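Long-range contacts in signal recognition particle receptor FtsY (Sulfolobus acidocaldarius, PDB 5L3W), which serves as a receptor for the signal recognition particle, pairing a helical bundle with a P-loop GTPase-type domain that holds GDP in this structure: residues T83-I88 with S296-V301; T142-S147 with V167-G172. One frame throughout, in Å; residues are numbered along the deposited sequence.

Contact 1: residues T83-I88 with S296-V301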
# COMPACT_ATOMS: atom_id res chain seq x y z
N THR A 83 16.36 -10.92 -5.76
CA THR A 83 16.75 -9.52 -5.93
C THR A 83 15.58 -8.69 -6.40
O THR A 83 15.37 -7.57 -5.92
CB THR A 83 17.92 -9.42 -6.91
OG1 THR A 83 18.92 -10.37 -6.51
CG2 THR A 83 18.50 -8.02 -6.90
N LEU A 84 14.80 -9.22 -7.34
CA LEU A 84 13.60 -8.54 -7.82
C LEU A 84 12.65 -8.26 -6.67
O LEU A 84 12.21 -7.12 -6.48
CB LEU A 84 12.92 -9.39 -8.90
CG LEU A 84 13.52 -9.51 -10.31
CD1 LEU A 84 12.73 -10.52 -11.19
CD2 LEU A 84 13.60 -8.17 -11.02
N LYS A 85 12.37 -9.28 -5.86
CA LYS A 85 11.44 -9.12 -4.73
C LYS A 85 11.95 -8.10 -3.72
O LYS A 85 11.15 -7.44 -3.06
CB LYS A 85 11.21 -10.47 -4.05
CG LYS A 85 10.62 -11.55 -4.97
CD LYS A 85 9.66 -12.48 -4.27
CE LYS A 85 10.26 -13.06 -2.98
NZ LYS A 85 9.22 -13.82 -2.19
N LYS A 86 13.27 -7.98 -3.60
CA LYS A 86 13.85 -7.01 -2.67
C LYS A 86 13.78 -5.59 -3.21
O LYS A 86 13.49 -4.66 -2.45
CB LYS A 86 15.29 -7.39 -2.36
CG LYS A 86 16.01 -6.50 -1.38
CD LYS A 86 17.48 -6.93 -1.27
CE LYS A 86 18.19 -6.27 -0.10
NZ LYS A 86 17.86 -6.94 1.20
N SER A 87 14.09 -5.41 -4.50
CA SER A 87 13.95 -4.09 -5.13
C SER A 87 12.50 -3.62 -5.11
O SER A 87 12.22 -2.47 -4.77
CB SER A 87 14.45 -4.13 -6.58
OG SER A 87 15.80 -4.49 -6.70
N ILE A 88 11.57 -4.51 -5.49
CA ILE A 88 10.15 -4.17 -5.48
C ILE A 88 9.69 -3.79 -4.08
O ILE A 88 8.89 -2.86 -3.90
CB ILE A 88 9.33 -5.33 -6.07
CG1 ILE A 88 9.65 -5.48 -7.56
CG2 ILE A 88 7.81 -5.09 -5.91
CD1 ILE A 88 9.09 -6.74 -8.19
N SER A 296 2.79 -6.90 -1.74
CA SER A 296 3.40 -8.17 -2.08
C SER A 296 4.30 -7.99 -3.28
O SER A 296 3.82 -7.68 -4.38
CB SER A 296 2.34 -9.23 -2.37
OG SER A 296 2.94 -10.37 -2.94
N PRO A 297 5.62 -8.18 -3.13
CA PRO A 297 6.47 -8.27 -4.32
C PRO A 297 6.02 -9.36 -5.28
O PRO A 297 6.16 -9.18 -6.50
CB PRO A 297 7.86 -8.54 -3.74
CG PRO A 297 7.60 -9.11 -2.40
CD PRO A 297 6.37 -8.45 -1.90
N ASP A 298 5.45 -10.46 -4.76
CA ASP A 298 5.03 -11.59 -5.61
C ASP A 298 3.96 -11.17 -6.61
O ASP A 298 3.96 -11.63 -7.76
CB ASP A 298 4.51 -12.74 -4.74
CG ASP A 298 5.63 -13.54 -4.09
OD1 ASP A 298 6.70 -13.67 -4.70
OD2 ASP A 298 5.43 -14.06 -2.97
N TRP A 299 3.02 -10.33 -6.19
CA TRP A 299 2.06 -9.73 -7.12
C TRP A 299 2.75 -9.14 -8.35
O TRP A 299 2.35 -9.42 -9.48
CB TRP A 299 1.26 -8.65 -6.39
CG TRP A 299 0.37 -7.84 -7.31
CD1 TRP A 299 0.73 -6.77 -8.10
CD2 TRP A 299 -1.03 -8.05 -7.54
NE1 TRP A 299 -0.36 -6.31 -8.80
CE2 TRP A 299 -1.45 -7.07 -8.47
CE3 TRP A 299 -1.96 -8.96 -7.04
CZ2 TRP A 299 -2.77 -6.98 -8.91
CZ3 TRP A 299 -3.28 -8.87 -7.48
CH2 TRP A 299 -3.67 -7.89 -8.40
N PHE A 300 3.77 -8.30 -8.14
CA PHE A 300 4.41 -7.62 -9.26
C PHE A 300 5.29 -8.55 -10.08
O PHE A 300 5.38 -8.39 -11.30
CB PHE A 300 5.21 -6.41 -8.75
CG PHE A 300 4.35 -5.33 -8.18
CD1 PHE A 300 3.74 -4.40 -9.00
CD2 PHE A 300 4.10 -5.28 -6.81
CE1 PHE A 300 2.90 -3.41 -8.48
CE2 PHE A 300 3.27 -4.30 -6.28
CZ PHE A 300 2.67 -3.36 -7.11
N VAL A 301 5.96 -9.51 -9.44
CA VAL A 301 6.80 -10.44 -10.19
C VAL A 301 5.95 -11.30 -11.11
O VAL A 301 6.31 -11.55 -12.27
CB VAL A 301 7.64 -11.31 -9.23
CG1 VAL A 301 8.43 -12.36 -10.02
CG2 VAL A 301 8.58 -10.43 -8.42
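L84 opens the contact where helix 73-93 of the N-terminal helical bundle meets helix 297-304 at the end of the GTPase domain, the joint between the two halves of an SRP-type NG domain. The short helical segments approach to 9.2 Å at 116°. The CB of L84 comes to 4.5 Å from V301 CG2, while its side chain also packs on I57 and F305. The carbonyl O of K85 lies 3.5 Å from P297 CB. Its side chain crosses V301 at about a right angle, CG 4.2 Å from V301 CG2; bent at chi2 and chi3, it then slants past the D298 carboxylate, with CD 3.2 Å from OD1 and NZ in a long salt bridge of 3.6 Å to that same OD1. A lysine suits this partly exposed border because its methylenes can pack while its charge meets the aspartate. One turn on, I88 enters with both branches. Its CD1 meets V301 CG2 at 3.7 Å, and CG2, anti to the backbone N, reaches P297 and F300. P297 lacks an N-H, which costs little in a first helical turn, and S296, at the N-cap, accepts from W299 N through its OG. On the F300 ring, I88 CG2 arrives obliquely, 3.8 Å from CD2.

Contact 2: residues T142-S147 with V167-G172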
# COMPACT_ATOMS: atom_id res chain seq x y z
N THR A 142 -14.52 -2.16 15.32
CA THR A 142 -14.27 -0.91 14.61
C THR A 142 -15.54 -0.09 14.52
O THR A 142 -16.65 -0.63 14.47
CB THR A 142 -13.75 -1.18 13.19
OG1 THR A 142 -14.55 -2.20 12.58
CG2 THR A 142 -12.33 -1.63 13.23
N ILE A 143 -15.38 1.23 14.48
CA ILE A 143 -16.45 2.11 14.03
C ILE A 143 -15.89 3.07 12.99
O ILE A 143 -14.68 3.25 12.86
CB ILE A 143 -17.11 2.91 15.18
CG1 ILE A 143 -16.11 3.84 15.84
CG2 ILE A 143 -17.79 1.97 16.18
CD1 ILE A 143 -16.79 4.89 16.69
N ILE A 144 -16.81 3.68 12.25
CA ILE A 144 -16.50 4.64 11.20
C ILE A 144 -17.06 5.99 11.60
O ILE A 144 -18.21 6.08 12.06
CB ILE A 144 -17.09 4.19 9.85
CG1 ILE A 144 -16.71 2.74 9.55
CG2 ILE A 144 -16.63 5.13 8.74
CD1 ILE A 144 -17.41 2.17 8.32
N ALA A 145 -16.27 7.04 11.42
CA ALA A 145 -16.75 8.41 11.58
C ALA A 145 -16.86 9.04 10.21
O ALA A 145 -15.86 9.18 9.50
CB ALA A 145 -15.81 9.22 12.47
N ALA A 146 -18.07 9.41 9.82
CA ALA A 146 -18.28 9.99 8.49
C ALA A 146 -18.05 11.50 8.58
O ALA A 146 -18.96 12.26 8.90
CB ALA A 146 -19.69 9.67 7.99
N SER A 147 -16.83 11.95 8.31
CA SER A 147 -16.50 13.36 8.47
C SER A 147 -16.43 14.11 7.15
O SER A 147 -16.05 15.29 7.14
CB SER A 147 -15.18 13.53 9.22
OG SER A 147 -15.31 13.03 10.54
N VAL A 167 -21.28 -2.84 11.56
CA VAL A 167 -20.37 -1.93 12.25
C VAL A 167 -21.09 -0.60 12.44
O VAL A 167 -21.96 -0.23 11.65
CB VAL A 167 -19.04 -1.77 11.46
CG1 VAL A 167 -18.34 -0.47 11.79
CG2 VAL A 167 -18.12 -2.94 11.75
N GLN A 168 -20.76 0.10 13.53
CA GLN A 168 -21.40 1.37 13.84
C GLN A 168 -20.81 2.50 13.00
O GLN A 168 -19.59 2.65 12.90
CB GLN A 168 -21.25 1.70 15.32
CG GLN A 168 -21.81 3.07 15.70
CD GLN A 168 -23.30 3.03 16.01
OE1 GLN A 168 -23.75 2.30 16.88
NE2 GLN A 168 -24.07 3.83 15.28
N LEU A 169 -21.70 3.29 12.42
CA LEU A 169 -21.35 4.49 11.69
C LEU A 169 -21.79 5.69 12.52
O LEU A 169 -22.98 5.84 12.81
CB LEU A 169 -22.04 4.51 10.32
CG LEU A 169 -21.94 5.78 9.48
CD1 LEU A 169 -20.56 5.87 8.87
CD2 LEU A 169 -23.03 5.82 8.41
N ILE A 170 -20.84 6.53 12.91
CA ILE A 170 -21.16 7.81 13.54
C ILE A 170 -21.24 8.88 12.46
O ILE A 170 -20.33 9.01 11.63
CB ILE A 170 -20.13 8.17 14.62
CG1 ILE A 170 -20.12 7.12 15.73
CG2 ILE A 170 -20.43 9.55 15.19
CD1 ILE A 170 -21.45 6.99 16.48
N ARG A 171 -22.33 9.62 12.45
CA ARG A 171 -22.53 10.65 11.45
C ARG A 171 -23.30 11.78 12.10
O ARG A 171 -23.98 11.60 13.11
CB ARG A 171 -23.29 10.11 10.23
CG ARG A 171 -24.67 9.56 10.56
CD ARG A 171 -25.41 9.15 9.30
NE ARG A 171 -25.67 10.30 8.44
CZ ARG A 171 -26.18 10.22 7.21
NH1 ARG A 171 -26.48 9.03 6.69
NH2 ARG A 171 -26.37 11.32 6.50
N GLY A 172 -23.17 12.97 11.51
CA GLY A 172 -23.91 14.12 11.94
C GLY A 172 -24.91 14.55 10.89
O GLY A 172 -25.05 13.93 9.84
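I144 and L169 are paired across two neighbouring parallel strands, the edge strand 168-170 and strand 142-146, which helix 152-164 links as a beta-alpha-beta unit of the GTPase domain's central sheet. Three main-chain bonds join them: I144 N gives to Q168 O, I170 N reaches I144 O at 2.8 Å, and A146 N gives to I170 O, nearly straight at 178°. I144 thus uses both its N-H and its C=O toward the edge strand, while I143 and A145 bond to strand 196-200 on the other side. I143 can be followed outward. Its CB lies 3.4 Å from Q168 O, and CG2 runs alongside Q168 CB at 3.6 Å; chi1 of 63° sets CG1 between the backbone N and the carbonyl carbon, and from there CD1 comes to 4.1 Å from I170 CG1. Q168 suits the exposed edge: its methylene packs on isoleucine, and the chain, bent at chi2, turns its end away from strand 142-146 to a weak NE2 bond with L169 O. On the other face, I144 CB and CG2 each lie 4.0 Å from L169 CD1, which also meets A146 CB. Helices 124-137 and 152-164 cover this face, helix 178-191 that of I143 and I170. Three backbone bonds fix the register, whereas T142 OG1, 3.7 Å from V167 CG2, is a buried hydroxyl without a polar partner in the model.

Overall arrangement
From the N terminus, the chain first builds the helical bundle, and its helix 73-93 supplies the first half of contact 1. It then enters the GTPase domain, passes the likely P-loop and helix 124-137, and makes contact 2, a short loop closed locally through helix 152-164 at one edge of the central sheet. The remaining strands and helices follow before the last helix returns to the bundle and closes contact 1 across 207 residues. Contact 2 therefore falls wholly within the span of contact 1, and the two do not cross. Their centres are 36 Å apart, on opposite sides of the chain's centre: contact 1 ties domain to domain, contact 2 strand to strand.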